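Local structure of flagellar hook-associated protein 2 (Helicobacter pylori, 6IWY) at residues Leu37-Leu45 and Asn118-Phe127. The protein caps the distal tip of the growing flagellar filament, where it promotes flagellin polymerisation and keeps exported subunits from leaking away. Residues are numbered along the deposited sequence; the frame is centred on the assembly and turned at random.
Sequences LAQGDINEL and NTGEDNRVYF
The carboxylate of D41 reaches from 37-45 to the backbone of 118-127, where its OD1 accepts a weak hydrogen bond from V125 N (3.2 Å). The same oxygen takes a second, shorter bond from N43 ND2 (2.7 Å), which arrives on the anti side and 24° out of the carboxylate plane. OD2 lies against R124 CA and accepts a hydrogen bond from the backbone N of A365, so both carboxylate oxygens are engaged, OD1 by two donors and OD2 by one. D41 OD2 stays 4.9 Å from R124 NE, and the guanidinium forms a salt bridge with D212. N43, its CG anti to its own carbonyl carbon (chi1 -57°), brings CG to the edge of the F127 ring, near its plane, with the amide and ring planes 85° apart, while N43 OD1 accepts a hydrogen bond from N361 ND2. L45 CD1 and V125 CG1 flank the ring on opposite sides, both displaced toward its rim. Toward the other end, Q39 O accepts a weak, bent bond from G120 N (125° at the hydrogen) and a CA-H...O contact from T119. A38 CB packs on T119 OG1, whose hydrogen-bond partner is P380 O. The contact thus joins strand 42-49 and the residues leading into it, flanked by 110-116 and 359-361, to the turn before strand 126-127 and to F127 within that strand, which borders 61-67 in a second sheet.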
ATOM      1  N   LEU A  37     -16.036  -1.404  19.458  1.00 64.37           N
ATOM      2  CA  LEU A  37     -16.932  -1.050  18.383  1.00 60.76           C
ATOM      3  C   LEU A  37     -16.196  -1.172  17.064  1.00 59.61           C
ATOM      4  O   LEU A  37     -14.992  -0.920  16.982  1.00 61.95           O
ATOM      5  CB  LEU A  37     -17.371   0.398  18.522  1.00 62.33           C
ATOM      6  CG  LEU A  37     -18.366   0.779  19.611  1.00 64.07           C
ATOM      7  CD1 LEU A  37     -18.611   2.296  19.583  1.00 62.00           C
ATOM      8  CD2 LEU A  37     -19.664  -0.006  19.386  1.00 60.22           C
ATOM      9  N   ALA A  38     -16.929  -1.539  16.030  1.00 57.08           N
ATOM     10  CA  ALA A  38     -16.389  -1.593  14.682  1.00 56.72           C
ATOM     11  C   ALA A  38     -16.079  -0.168  14.199  1.00 57.73           C
ATOM     12  O   ALA A  38     -16.813   0.760  14.512  1.00 57.50           O
ATOM     13  CB  ALA A  38     -17.393  -2.304  13.723  1.00 55.40           C
ATOM     14  N   GLN A  39     -14.977  -0.031  13.455  1.00 55.44           N
ATOM     15  CA  GLN A  39     -14.400   1.254  13.042  1.00 53.73           C
ATOM     16  C   GLN A  39     -13.945   1.190  11.589  1.00 52.54           C
ATOM     17  O   GLN A  39     -13.497   0.160  11.126  1.00 52.79           O
ATOM     18  CB  GLN A  39     -13.158   1.559  13.893  1.00 52.53           C
ATOM     19  CG  GLN A  39     -13.389   2.346  15.213  1.00 54.23           C
ATOM     20  CD  GLN A  39     -12.208   2.212  16.185  1.00 55.67           C
ATOM     21  OE1 GLN A  39     -11.041   2.296  15.788  1.00 54.16           O
ATOM     22  NE2 GLN A  39     -12.513   1.945  17.456  1.00 58.67           N
ATOM     23  N   GLY A  40     -14.062   2.291  10.870  1.00 52.20           N
ATOM     24  CA  GLY A  40     -13.363   2.461   9.601  1.00 51.25           C
ATOM     25  C   GLY A  40     -11.956   3.010   9.861  1.00 49.56           C
ATOM     26  O   GLY A  40     -11.596   3.311  10.992  1.00 48.11           O
ATOM     27  N   ASP A  41     -11.179   3.159   8.795  1.00 49.14           N
ATOM     28  CA  ASP A  41      -9.801   3.617   8.874  1.00 48.47           C
ATOM     29  C   ASP A  41      -9.763   5.136   8.685  1.00 47.90           C
ATOM     30  O   ASP A  41     -10.545   5.680   7.921  1.00 49.75           O
ATOM     31  CB  ASP A  41      -9.007   2.934   7.749  1.00 49.06           C
ATOM     32  CG  ASP A  41      -7.574   2.594   8.137  1.00 50.40           C
ATOM     33  OD1 ASP A  41      -6.661   3.095   7.431  1.00 53.60           O
ATOM     34  OD2 ASP A  41      -7.354   1.814   9.109  1.00 52.73           O
ATOM     35  N   ILE A  42      -8.865   5.835   9.359  1.00 46.58           N
ATOM     36  CA  ILE A  42      -8.735   7.267   9.124  1.00 46.25           C
ATOM     37  C   ILE A  42      -7.279   7.606   9.008  1.00 45.05           C
ATOM     38  O   ILE A  42      -6.541   7.386   9.939  1.00 45.40           O
ATOM     39  CB  ILE A  42      -9.352   8.142  10.257  1.00 46.80           C
ATOM     40  CG1 ILE A  42     -10.862   7.913  10.370  1.00 47.42           C
ATOM     41  CG2 ILE A  42      -9.087   9.641   9.996  1.00 45.01           C
ATOM     42  CD1 ILE A  42     -11.451   8.538  11.618  1.00 47.49           C
ATOM     43  N   ASN A  43      -6.877   8.148   7.867  1.00 44.84           N
ATOM     44  CA  ASN A  43      -5.476   8.436   7.609  1.00 43.76           C
ATOM     45  C   ASN A  43      -5.302   9.822   7.107  1.00 44.66           C
ATOM     46  O   ASN A  43      -6.162  10.351   6.364  1.00 46.96           O
ATOM     47  CB  ASN A  43      -4.951   7.537   6.514  1.00 43.44           C
ATOM     48  CG  ASN A  43      -5.109   6.100   6.835  1.00 42.85           C
ATOM     49  OD1 ASN A  43      -4.367   5.564   7.658  1.00 45.26           O
ATOM     50  ND2 ASN A  43      -6.072   5.456   6.206  1.00 35.11           N
ATOM     51  N   GLU A  44      -4.185  10.413   7.481  1.00 43.95           N
ATOM     52  CA  GLU A  44      -3.761  11.637   6.857  1.00 44.78           C
ATOM     53  C   GLU A  44      -2.826  11.229   5.764  1.00 44.45           C
ATOM     54  O   GLU A  44      -2.017  10.358   5.972  1.00 44.19           O
ATOM     55  CB  GLU A  44      -3.006  12.520   7.834  1.00 44.70           C
ATOM     56  CG  GLU A  44      -3.861  13.131   8.892  1.00 45.82           C
ATOM     57  CD  GLU A  44      -3.031  13.684   9.993  1.00 48.43           C
ATOM     58  OE1 GLU A  44      -1.789  13.591   9.888  1.00 49.35           O
ATOM     59  OE2 GLU A  44      -3.605  14.192  10.976  1.00 52.23           O
ATOM     60  N   LEU A  45      -2.910  11.879   4.623  1.00 45.46           N
ATOM     61  CA  LEU A  45      -1.971  11.646   3.541  1.00 46.13           C
ATOM     62  C   LEU A  45      -1.566  13.011   2.958  1.00 47.86           C
ATOM     63  O   LEU A  45      -2.418  13.813   2.640  1.00 49.61           O
ATOM     64  CB  LEU A  45      -2.629  10.768   2.468  1.00 46.21           C
ATOM     65  CG  LEU A  45      -1.887  10.544   1.148  1.00 46.33           C
ATOM     66  CD1 LEU A  45      -0.779   9.504   1.318  1.00 45.43           C
ATOM     67  CD2 LEU A  45      -2.845  10.148   0.002  1.00 45.94           C
ATOM     68  N   ASN A 118     -16.254   1.730   5.012  1.00 58.12           N
ATOM     69  CA  ASN A 118     -16.677   0.586   5.789  1.00 59.04           C
ATOM     70  C   ASN A 118     -15.862   0.345   7.020  1.00 57.07           C
ATOM     71  O   ASN A 118     -14.695   0.733   7.104  1.00 55.77           O
ATOM     72  CB  ASN A 118     -16.526  -0.649   4.927  1.00 60.82           C
ATOM     73  CG  ASN A 118     -17.734  -0.936   4.161  1.00 63.37           C
ATOM     74  OD1 ASN A 118     -18.831  -0.821   4.680  1.00 64.37           O
ATOM     75  ND2 ASN A 118     -17.560  -1.321   2.906  1.00 67.36           N
ATOM     76  N   THR A 119     -16.469  -0.354   7.960  1.00 57.96           N
ATOM     77  CA  THR A 119     -15.818  -0.686   9.203  1.00 56.87           C
ATOM     78  C   THR A 119     -15.183  -2.056   9.132  1.00 57.55           C
ATOM     79  O   THR A 119     -15.228  -2.709   8.109  1.00 57.94           O
ATOM     80  CB  THR A 119     -16.829  -0.673  10.340  1.00 58.73           C
ATOM     81  OG1 THR A 119     -17.679  -1.815  10.224  1.00 59.97           O
ATOM     82  CG2 THR A 119     -17.668   0.601  10.309  1.00 58.49           C
ATOM     83  N   GLY A 120     -14.593  -2.497  10.236  1.00 58.25           N
ATOM     84  CA  GLY A 120     -14.002  -3.838  10.313  1.00 59.61           C
ATOM     85  C   GLY A 120     -12.536  -3.919   9.884  1.00 58.60           C
ATOM     86  O   GLY A 120     -12.077  -3.205   8.990  1.00 57.15           O
ATOM     87  N   GLU A 121     -11.821  -4.834  10.520  1.00 59.88           N
ATOM     88  CA  GLU A 121     -10.415  -5.119  10.261  1.00 59.43           C
ATOM     89  C   GLU A 121      -9.960  -5.199   8.802  1.00 59.15           C
ATOM     90  O   GLU A 121      -8.898  -4.686   8.468  1.00 57.81           O
ATOM     91  CB  GLU A 121     -10.071  -6.443  10.916  1.00 61.70           C
ATOM     92  CG  GLU A 121      -8.606  -6.615  11.127  1.00 63.67           C
ATOM     93  CD  GLU A 121      -8.273  -7.858  11.913  1.00 69.35           C
ATOM     94  OE1 GLU A 121      -7.250  -7.799  12.618  1.00 72.65           O
ATOM     95  OE2 GLU A 121      -9.006  -8.877  11.824  1.00 73.39           O
ATOM     96  N   ASP A 122     -10.735  -5.856   7.940  1.00 60.94           N
ATOM     97  CA  ASP A 122     -10.382  -5.970   6.512  1.00 60.98           C
ATOM     98  C   ASP A 122     -10.267  -4.623   5.781  1.00 58.64           C
ATOM     99  O   ASP A 122      -9.934  -4.588   4.600  1.00 58.49           O
ATOM    100  CB  ASP A 122     -11.416  -6.827   5.765  1.00 64.01           C
ATOM    101  CG  ASP A 122     -11.354  -8.294   6.134  1.00 68.72           C
ATOM    102  OD1 ASP A 122     -10.470  -8.680   6.945  1.00 72.40           O
ATOM    103  OD2 ASP A 122     -12.189  -9.071   5.598  1.00 73.97           O
ATOM    104  N   ASN A 123     -10.548  -3.510   6.452  1.00 56.99           N
ATOM    105  CA  ASN A 123     -10.487  -2.217   5.762  1.00 55.26           C
ATOM    106  C   ASN A 123      -9.344  -1.340   6.182  1.00 51.89           C
ATOM    107  O   ASN A 123      -9.392  -0.143   5.998  1.00 50.74           O
ATOM    108  CB  ASN A 123     -11.819  -1.463   5.874  1.00 56.37           C
ATOM    109  CG  ASN A 123     -12.906  -2.107   5.044  1.00 59.71           C
ATOM    110  OD1 ASN A 123     -13.029  -1.832   3.848  1.00 61.92           O
ATOM    111  ND2 ASN A 123     -13.682  -2.992   5.666  1.00 60.88           N
ATOM    112  N   ARG A 124      -8.287  -1.922   6.716  1.00 50.92           N
ATOM    113  CA  ARG A 124      -7.126  -1.099   7.020  1.00 48.81           C
ATOM    114  C   ARG A 124      -6.601  -0.678   5.664  1.00 48.28           C
ATOM    115  O   ARG A 124      -6.796  -1.415   4.694  1.00 50.07           O
ATOM    116  CB  ARG A 124      -6.127  -1.854   7.859  1.00 48.50           C
ATOM    117  CG  ARG A 124      -6.681  -2.120   9.247  1.00 49.85           C
ATOM    118  CD  ARG A 124      -5.715  -2.861  10.121  1.00 52.30           C
ATOM    119  NE  ARG A 124      -4.580  -2.030  10.531  1.00 54.35           N
ATOM    120  CZ  ARG A 124      -3.537  -2.470  11.242  1.00 58.11           C
ATOM    121  NH1 ARG A 124      -3.478  -3.742  11.635  1.00 57.54           N
ATOM    122  NH2 ARG A 124      -2.550  -1.618  11.582  1.00 60.00           N
ATOM    123  N   VAL A 125      -6.051   0.532   5.556  1.00 46.17           N
ATOM    124  CA  VAL A 125      -5.422   0.960   4.310  1.00 45.25           C
ATOM    125  C   VAL A 125      -3.895   0.850   4.412  1.00 43.90           C
ATOM    126  O   VAL A 125      -3.275   1.460   5.246  1.00 43.22           O
ATOM    127  CB  VAL A 125      -5.790   2.374   3.935  1.00 44.42           C
ATOM    128  CG1 VAL A 125      -5.018   2.773   2.717  1.00 47.18           C
ATOM    129  CG2 VAL A 125      -7.271   2.513   3.633  1.00 45.67           C
ATOM    130  N   TYR A 126      -3.286   0.061   3.553  1.00 44.34           N
ATOM    131  CA  TYR A 126      -1.853  -0.118   3.601  1.00 43.82           C
ATOM    132  C   TYR A 126      -1.321   0.597   2.404  1.00 43.76           C
ATOM    133  O   TYR A 126      -1.627   0.209   1.305  1.00 45.75           O
ATOM    134  CB  TYR A 126      -1.485  -1.589   3.571  1.00 44.78           C
ATOM    135  CG  TYR A 126      -1.865  -2.277   4.840  1.00 45.46           C
ATOM    136  CD1 TYR A 126      -3.023  -3.033   4.931  1.00 48.62           C
ATOM    137  CD2 TYR A 126      -1.094  -2.134   5.963  1.00 45.66           C
ATOM    138  CE1 TYR A 126      -3.383  -3.648   6.133  1.00 50.38           C
ATOM    139  CE2 TYR A 126      -1.436  -2.729   7.148  1.00 47.82           C
ATOM    140  CZ  TYR A 126      -2.581  -3.483   7.231  1.00 50.17           C
ATOM    141  OH  TYR A 126      -2.892  -4.068   8.436  1.00 54.08           O
ATOM    142  N   PHE A 127      -0.553   1.660   2.616  1.00 42.65           N
ATOM    143  CA  PHE A 127       0.016   2.421   1.520  1.00 41.72           C
ATOM    144  C   PHE A 127       1.277   1.731   1.073  1.00 41.79           C
ATOM    145  O   PHE A 127       1.918   1.077   1.859  1.00 40.82           O
ATOM    146  CB  PHE A 127       0.317   3.853   1.972  1.00 40.97           C
ATOM    147  CG  PHE A 127      -0.906   4.618   2.311  1.00 40.13           C
ATOM    148  CD1 PHE A 127      -1.295   4.776   3.626  1.00 39.53           C
ATOM    149  CD2 PHE A 127      -1.700   5.136   1.308  1.00 38.92           C
ATOM    150  CE1 PHE A 127      -2.451   5.459   3.926  1.00 40.79           C
ATOM    151  CE2 PHE A 127      -2.858   5.804   1.589  1.00 39.22           C
ATOM    152  CZ  PHE A 127      -3.247   5.964   2.898  1.00 41.00           C
TER